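PDB 6SKY: Serine/threonine-protein kinase Tel1, which probably phosphorylates serine and threonine residues followed by glutamine, using ATP, to signal DNA damage and activate checkpoints. Local coordinates for residues S1670-L1681 and F1793-L1804. Residues are numbered along the deposited sequence; the frame is centred on the assembly and turned at random.
Sequences SEEGLLNLIKSL and FAERAFPFVVHL
F1800 enters helix 1670-1681 as a knob in a hole made by S1670, G1673, L1674 and L1677. G1673 CA lies over one face of its ring, 4.1 Å from the centroid and 14° off the normal, a CH-pi contact. CD1 of L1677 reaches the ring edge at CE2 (4.1 Å), while L1674 lies alongside the base of F1800, the two side chains pointing opposite ways, L1674 CG 3.8 Å from F1800 CB. The knob is returned by L1677, seated among F1793, R1796, A1797 and F1800: its CD1 touches A1797 CB, and CD2 meets R1796 NE at 3.7 Å. The F1793 ring reaches L1677 because its first torsion (chi1 -176°) carries CG opposite the backbone N; the carbonyl O of L1677 lies in the ring plane at the edge, 3.8 Å from F1793 CE1. The axes of segments 1670-1681 and 1793-1804 run roughly antiparallel (150°) and come within 9.2 Å, a knobs-into-holes pairing within the alpha solenoid, distant from the kinase active site. Toward the start of helix 1670-1681, a hydrogen bond pairs S1670 OG with H1803 ND1 at the edge of the imidazole, modelled very short at 2.5 Å, a doubtful length, and L1674 CD1 packs on L1804 CD1 at 3.6 Å. Cutting F1800 back to an alanine is likely to open a gap opposite G1673 CA and take away the ring edge on which L1677 CD1 rests. Farther out, Y1848 of helix 1836-1849 hydrogen-bonds S1670 OG and sets its ring edge-to-face with F1800, and L1663 of helix 1657-1663 touches both L1677 and F1800. W1866 meets the H1803 ring edge-to-face.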
ATOM      1  N   SER A1670      39.644  45.309  -5.848  1.00 40.53           N
ATOM      2  CA  SER A1670      40.821  44.456  -5.842  1.00 40.53           C
ATOM      3  C   SER A1670      42.034  45.150  -5.249  1.00 40.53           C
ATOM      4  O   SER A1670      42.936  44.471  -4.752  1.00 40.53           O
ATOM      5  CB  SER A1670      41.140  43.995  -7.255  1.00 40.53           C
ATOM      6  OG  SER A1670      40.058  43.274  -7.797  1.00 40.53           O
ATOM      7  N   GLU A1671      42.084  46.482  -5.288  1.00 48.21           N
ATOM      8  CA  GLU A1671      43.205  47.184  -4.676  1.00 48.21           C
ATOM      9  C   GLU A1671      43.224  46.975  -3.173  1.00 48.21           C
ATOM     10  O   GLU A1671      44.286  46.751  -2.589  1.00 48.21           O
ATOM     11  CB  GLU A1671      43.147  48.673  -5.002  1.00 48.21           C
ATOM     12  CG  GLU A1671      43.344  48.998  -6.461  1.00 48.21           C
ATOM     13  CD  GLU A1671      42.042  49.339  -7.163  1.00 48.21           C
ATOM     14  OE1 GLU A1671      40.969  49.122  -6.563  1.00 48.21           O
ATOM     15  OE2 GLU A1671      42.092  49.830  -8.312  1.00 48.21           O
ATOM     16  N   GLU A1672      42.063  47.043  -2.525  1.00 52.38           N
ATOM     17  CA  GLU A1672      42.007  46.746  -1.101  1.00 52.38           C
ATOM     18  C   GLU A1672      42.385  45.302  -0.822  1.00 52.38           C
ATOM     19  O   GLU A1672      43.013  45.005   0.196  1.00 52.38           O
ATOM     20  CB  GLU A1672      40.619  47.039  -0.552  1.00 52.38           C
ATOM     21  CG  GLU A1672      40.366  48.491  -0.252  1.00 52.38           C
ATOM     22  CD  GLU A1672      38.990  48.717   0.322  1.00 52.38           C
ATOM     23  OE1 GLU A1672      38.079  47.931  -0.003  1.00 52.38           O
ATOM     24  OE2 GLU A1672      38.814  49.674   1.106  1.00 52.38           O
ATOM     25  N   GLY A1673      42.018  44.390  -1.717  1.00 41.76           N
ATOM     26  CA  GLY A1673      42.382  43.000  -1.517  1.00 41.76           C
ATOM     27  C   GLY A1673      43.879  42.793  -1.563  1.00 41.76           C
ATOM     28  O   GLY A1673      44.454  42.112  -0.710  1.00 41.76           O
ATOM     29  N   LEU A1674      44.535  43.397  -2.552  1.00 39.32           N
ATOM     30  CA  LEU A1674      45.986  43.291  -2.636  1.00 39.32           C
ATOM     31  C   LEU A1674      46.665  44.000  -1.477  1.00 39.32           C
ATOM     32  O   LEU A1674      47.679  43.520  -0.965  1.00 39.32           O
ATOM     33  CB  LEU A1674      46.483  43.848  -3.959  1.00 39.32           C
ATOM     34  CG  LEU A1674      46.500  42.836  -5.087  1.00 39.32           C
ATOM     35  CD1 LEU A1674      47.164  43.441  -6.276  1.00 39.32           C
ATOM     36  CD2 LEU A1674      47.226  41.606  -4.641  1.00 39.32           C
ATOM     37  N   LEU A1675      46.128  45.136  -1.041  1.00 43.96           N
ATOM     38  CA  LEU A1675      46.732  45.832   0.085  1.00 43.96           C
ATOM     39  C   LEU A1675      46.623  45.019   1.361  1.00 43.96           C
ATOM     40  O   LEU A1675      47.560  44.995   2.156  1.00 43.96           O
ATOM     41  CB  LEU A1675      46.095  47.202   0.268  1.00 43.96           C
ATOM     42  CG  LEU A1675      46.524  48.212  -0.787  1.00 43.96           C
ATOM     43  CD1 LEU A1675      45.941  49.560  -0.484  1.00 43.96           C
ATOM     44  CD2 LEU A1675      48.022  48.279  -0.843  1.00 43.96           C
ATOM     45  N   ASN A1676      45.499  44.341   1.578  1.00 43.15           N
ATOM     46  CA  ASN A1676      45.393  43.482   2.751  1.00 43.15           C
ATOM     47  C   ASN A1676      46.327  42.289   2.647  1.00 43.15           C
ATOM     48  O   ASN A1676      46.946  41.890   3.640  1.00 43.15           O
ATOM     49  CB  ASN A1676      43.957  43.016   2.939  1.00 43.15           C
ATOM     50  CG  ASN A1676      43.064  44.106   3.444  1.00 43.15           C
ATOM     51  OD1 ASN A1676      43.465  45.257   3.521  1.00 43.15           O
ATOM     52  ND2 ASN A1676      41.842  43.754   3.791  1.00 43.15           N
ATOM     53  N   LEU A1677      46.451  41.708   1.454  1.00 39.62           N
ATOM     54  CA  LEU A1677      47.371  40.591   1.287  1.00 39.62           C
ATOM     55  C   LEU A1677      48.807  41.009   1.555  1.00 39.62           C
ATOM     56  O   LEU A1677      49.585  40.242   2.128  1.00 39.62           O
ATOM     57  CB  LEU A1677      47.249  40.010  -0.112  1.00 39.62           C
ATOM     58  CG  LEU A1677      46.170  38.963  -0.320  1.00 39.62           C
ATOM     59  CD1 LEU A1677      46.299  38.406  -1.698  1.00 39.62           C
ATOM     60  CD2 LEU A1677      46.323  37.881   0.695  1.00 39.62           C
ATOM     61  N   ILE A1678      49.180  42.217   1.146  1.00 39.83           N
ATOM     62  CA  ILE A1678      50.546  42.681   1.355  1.00 39.83           C
ATOM     63  C   ILE A1678      50.763  43.089   2.802  1.00 39.83           C
ATOM     64  O   ILE A1678      51.827  42.842   3.371  1.00 39.83           O
ATOM     65  CB  ILE A1678      50.864  43.830   0.388  1.00 39.83           C
ATOM     66  CG1 ILE A1678      50.938  43.310  -1.042  1.00 39.83           C
ATOM     67  CG2 ILE A1678      52.159  44.485   0.752  1.00 39.83           C
ATOM     68  CD1 ILE A1678      51.059  44.390  -2.067  1.00 39.83           C
ATOM     69  N   LYS A1679      49.762  43.703   3.426  1.00 43.32           N
ATOM     70  CA  LYS A1679      49.883  44.093   4.822  1.00 43.32           C
ATOM     71  C   LYS A1679      50.035  42.883   5.725  1.00 43.32           C
ATOM     72  O   LYS A1679      50.800  42.920   6.693  1.00 43.32           O
ATOM     73  CB  LYS A1679      48.668  44.908   5.241  1.00 43.32           C
ATOM     74  CG  LYS A1679      48.675  45.297   6.689  1.00 43.32           C
ATOM     75  CD  LYS A1679      47.329  45.828   7.111  1.00 43.32           C
ATOM     76  CE  LYS A1679      46.282  44.744   7.057  1.00 43.32           C
ATOM     77  NZ  LYS A1679      44.942  45.262   7.420  1.00 43.32           N
ATOM     78  N   SER A1680      49.319  41.797   5.433  1.00 45.22           N
ATOM     79  CA  SER A1680      49.449  40.614   6.270  1.00 45.22           C
ATOM     80  C   SER A1680      50.843  40.010   6.217  1.00 45.22           C
ATOM     81  O   SER A1680      51.173  39.186   7.072  1.00 45.22           O
ATOM     82  CB  SER A1680      48.427  39.563   5.863  1.00 45.22           C
ATOM     83  OG  SER A1680      48.887  38.827   4.750  1.00 45.22           O
ATOM     84  N   LEU A1681      51.666  40.398   5.246  1.00 45.15           N
ATOM     85  CA  LEU A1681      53.025  39.888   5.148  1.00 45.15           C
ATOM     86  C   LEU A1681      53.993  40.603   6.074  1.00 45.15           C
ATOM     87  O   LEU A1681      55.070  40.071   6.349  1.00 45.15           O
ATOM     88  CB  LEU A1681      53.525  40.014   3.715  1.00 45.15           C
ATOM     89  CG  LEU A1681      53.665  38.731   2.924  1.00 45.15           C
ATOM     90  CD1 LEU A1681      52.410  37.921   3.053  1.00 45.15           C
ATOM     91  CD2 LEU A1681      53.935  39.079   1.488  1.00 45.15           C
ATOM     92  N   PHE A1793      51.848  33.048  -2.106  1.00 39.39           N
ATOM     93  CA  PHE A1793      51.238  34.358  -2.270  1.00 39.39           C
ATOM     94  C   PHE A1793      50.536  34.488  -3.607  1.00 39.39           C
ATOM     95  O   PHE A1793      49.515  35.176  -3.702  1.00 39.39           O
ATOM     96  CB  PHE A1793      52.302  35.439  -2.132  1.00 39.39           C
ATOM     97  CG  PHE A1793      51.768  36.832  -2.183  1.00 39.39           C
ATOM     98  CD1 PHE A1793      51.229  37.417  -1.064  1.00 39.39           C
ATOM     99  CD2 PHE A1793      51.837  37.568  -3.339  1.00 39.39           C
ATOM    100  CE1 PHE A1793      50.752  38.694  -1.105  1.00 39.39           C
ATOM    101  CE2 PHE A1793      51.359  38.847  -3.379  1.00 39.39           C
ATOM    102  CZ  PHE A1793      50.816  39.408  -2.263  1.00 39.39           C
ATOM    103  N   ALA A1794      51.059  33.832  -4.640  1.00 40.14           N
ATOM    104  CA  ALA A1794      50.485  33.964  -5.972  1.00 40.14           C
ATOM    105  C   ALA A1794      49.100  33.349  -6.043  1.00 40.14           C
ATOM    106  O   ALA A1794      48.207  33.901  -6.688  1.00 40.14           O
ATOM    107  CB  ALA A1794      51.404  33.323  -6.999  1.00 40.14           C
ATOM    108  N   GLU A1795      48.893  32.213  -5.385  1.00 41.96           N
ATOM    109  CA  GLU A1795      47.566  31.618  -5.376  1.00 41.96           C
ATOM    110  C   GLU A1795      46.565  32.474  -4.617  1.00 41.96           C
ATOM    111  O   GLU A1795      45.385  32.500  -4.973  1.00 41.96           O
ATOM    112  CB  GLU A1795      47.618  30.219  -4.779  1.00 41.96           C
ATOM    113  CG  GLU A1795      48.261  29.195  -5.684  1.00 41.96           C
ATOM    114  CD  GLU A1795      49.765  29.148  -5.543  1.00 41.96           C
ATOM    115  OE1 GLU A1795      50.266  29.366  -4.420  1.00 41.96           O
ATOM    116  OE2 GLU A1795      50.452  28.888  -6.554  1.00 41.96           O
ATOM    117  N   ARG A1796      47.000  33.169  -3.570  1.00 41.07           N
ATOM    118  CA  ARG A1796      46.077  34.022  -2.837  1.00 41.07           C
ATOM    119  C   ARG A1796      45.793  35.318  -3.574  1.00 41.07           C
ATOM    120  O   ARG A1796      44.735  35.916  -3.371  1.00 41.07           O
ATOM    121  CB  ARG A1796      46.621  34.332  -1.442  1.00 41.07           C
ATOM    122  CG  ARG A1796      47.043  33.115  -0.666  1.00 41.07           C
ATOM    123  CD  ARG A1796      46.825  33.278   0.823  1.00 41.07           C
ATOM    124  NE  ARG A1796      47.491  34.448   1.383  1.00 41.07           N
ATOM    125  CZ  ARG A1796      48.776  34.493   1.720  1.00 41.07           C
ATOM    126  NH1 ARG A1796      49.550  33.434   1.543  1.00 41.07           N
ATOM    127  NH2 ARG A1796      49.292  35.605   2.227  1.00 41.07           N
ATOM    128  N   ALA A1797      46.709  35.763  -4.428  1.00 34.14           N
ATOM    129  CA  ALA A1797      46.585  37.054  -5.083  1.00 34.14           C
ATOM    130  C   ALA A1797      46.179  36.961  -6.542  1.00 34.14           C
ATOM    131  O   ALA A1797      45.998  37.995  -7.178  1.00 34.14           O
ATOM    132  CB  ALA A1797      47.898  37.823  -4.976  1.00 34.14           C
ATOM    133  N   PHE A1798      46.035  35.760  -7.085  1.00 32.11           N
ATOM    134  CA  PHE A1798      45.754  35.606  -8.510  1.00 32.11           C
ATOM    135  C   PHE A1798      44.490  36.317  -8.982  1.00 32.11           C
ATOM    136  O   PHE A1798      44.557  37.034  -9.997  1.00 32.11           O
ATOM    137  CB  PHE A1798      45.714  34.112  -8.832  1.00 32.11           C
ATOM    138  CG  PHE A1798      45.797  33.806 -10.278  1.00 32.11           C
ATOM    139  CD1 PHE A1798      46.987  33.931 -10.947  1.00 32.11           C
ATOM    140  CD2 PHE A1798      44.689  33.377 -10.967  1.00 32.11           C
ATOM    141  CE1 PHE A1798      47.066  33.648 -12.270  1.00 32.11           C
ATOM    142  CE2 PHE A1798      44.768  33.092 -12.293  1.00 32.11           C
ATOM    143  CZ  PHE A1798      45.956  33.228 -12.945  1.00 32.11           C
ATOM    144  N   PRO A1799      43.326  36.169  -8.336  1.00 29.89           N
ATOM    145  CA  PRO A1799      42.136  36.853  -8.854  1.00 29.89           C
ATOM    146  C   PRO A1799      42.264  38.359  -8.872  1.00 29.89           C
ATOM    147  O   PRO A1799      41.809  39.003  -9.819  1.00 29.89           O
ATOM    148  CB  PRO A1799      41.039  36.392  -7.893  1.00 29.89           C
ATOM    149  CG  PRO A1799      41.519  35.144  -7.363  1.00 29.89           C
ATOM    150  CD  PRO A1799      42.970  35.317  -7.192  1.00 29.89           C
ATOM    151  N   PHE A1800      42.872  38.942  -7.843  1.00 30.55           N
ATOM    152  CA  PHE A1800      43.009  40.389  -7.794  1.00 30.55           C
ATOM    153  C   PHE A1800      43.895  40.893  -8.919  1.00 30.55           C
ATOM    154  O   PHE A1800      43.611  41.927  -9.526  1.00 30.55           O
ATOM    155  CB  PHE A1800      43.568  40.809  -6.443  1.00 30.55           C
ATOM    156  CG  PHE A1800      42.763  40.332  -5.286  1.00 30.55           C
ATOM    157  CD1 PHE A1800      41.445  40.689  -5.153  1.00 30.55           C
ATOM    158  CD2 PHE A1800      43.323  39.543  -4.323  1.00 30.55           C
ATOM    159  CE1 PHE A1800      40.710  40.257  -4.092  1.00 30.55           C
ATOM    160  CE2 PHE A1800      42.583  39.115  -3.263  1.00 30.55           C
ATOM    161  CZ  PHE A1800      41.278  39.475  -3.152  1.00 30.55           C
ATOM    162  N   VAL A1801      44.964  40.165  -9.224  1.00 30.20           N
ATOM    163  CA  VAL A1801      45.851  40.573 -10.303  1.00 30.20           C
ATOM    164  C   VAL A1801      45.134  40.488 -11.638  1.00 30.20           C
ATOM    165  O   VAL A1801      45.196  41.417 -12.454  1.00 30.20           O
ATOM    166  CB  VAL A1801      47.127  39.717 -10.296  1.00 30.20           C
ATOM    167  CG1 VAL A1801      48.000  40.072 -11.463  1.00 30.20           C
ATOM    168  CG2 VAL A1801      47.878  39.913  -9.012  1.00 30.20           C
ATOM    169  N   VAL A1802      44.453  39.369 -11.891  1.00 28.06           N
ATOM    170  CA  VAL A1802      43.734  39.214 -13.152  1.00 28.06           C
ATOM    171  C   VAL A1802      42.715  40.329 -13.325  1.00 28.06           C
ATOM    172  O   VAL A1802      42.615  40.942 -14.393  1.00 28.06           O
ATOM    173  CB  VAL A1802      43.068  37.834 -13.223  1.00 28.06           C
ATOM    174  CG1 VAL A1802      42.145  37.777 -14.392  1.00 28.06           C
ATOM    175  CG2 VAL A1802      44.103  36.768 -13.341  1.00 28.06           C
ATOM    176  N   HIS A1803      41.954  40.622 -12.271  1.00 27.09           N
ATOM    177  CA  HIS A1803      40.946  41.665 -12.374  1.00 27.09           C
ATOM    178  C   HIS A1803      41.574  43.029 -12.604  1.00 27.09           C
ATOM    179  O   HIS A1803      41.071  43.812 -13.410  1.00 27.09           O
ATOM    180  CB  HIS A1803      40.077  41.693 -11.126  1.00 27.09           C
ATOM    181  CG  HIS A1803      39.140  42.855 -11.079  1.00 27.09           C
ATOM    182  ND1 HIS A1803      39.074  43.716 -10.010  1.00 27.09           N
ATOM    183  CD2 HIS A1803      38.237  43.304 -11.977  1.00 27.09           C
ATOM    184  CE1 HIS A1803      38.171  44.646 -10.249  1.00 27.09           C
ATOM    185  NE2 HIS A1803      37.647  44.417 -11.437  1.00 27.09           N
ATOM    186  N   LEU A1804      42.661  43.347 -11.901  1.00 32.80           N
ATOM    187  CA  LEU A1804      43.284  44.655 -12.072  1.00 32.80           C
ATOM    188  C   LEU A1804      43.795  44.843 -13.491  1.00 32.80           C
ATOM    189  O   LEU A1804      43.615  45.909 -14.086  1.00 32.80           O
ATOM    190  CB  LEU A1804      44.418  44.836 -11.072  1.00 32.80           C
ATOM    191  CG  LEU A1804      44.016  45.245  -9.664  1.00 32.80           C
ATOM    192  CD1 LEU A1804      45.193  45.139  -8.750  1.00 32.80           C
ATOM    193  CD2 LEU A1804      43.510  46.653  -9.671  1.00 32.80           C
TER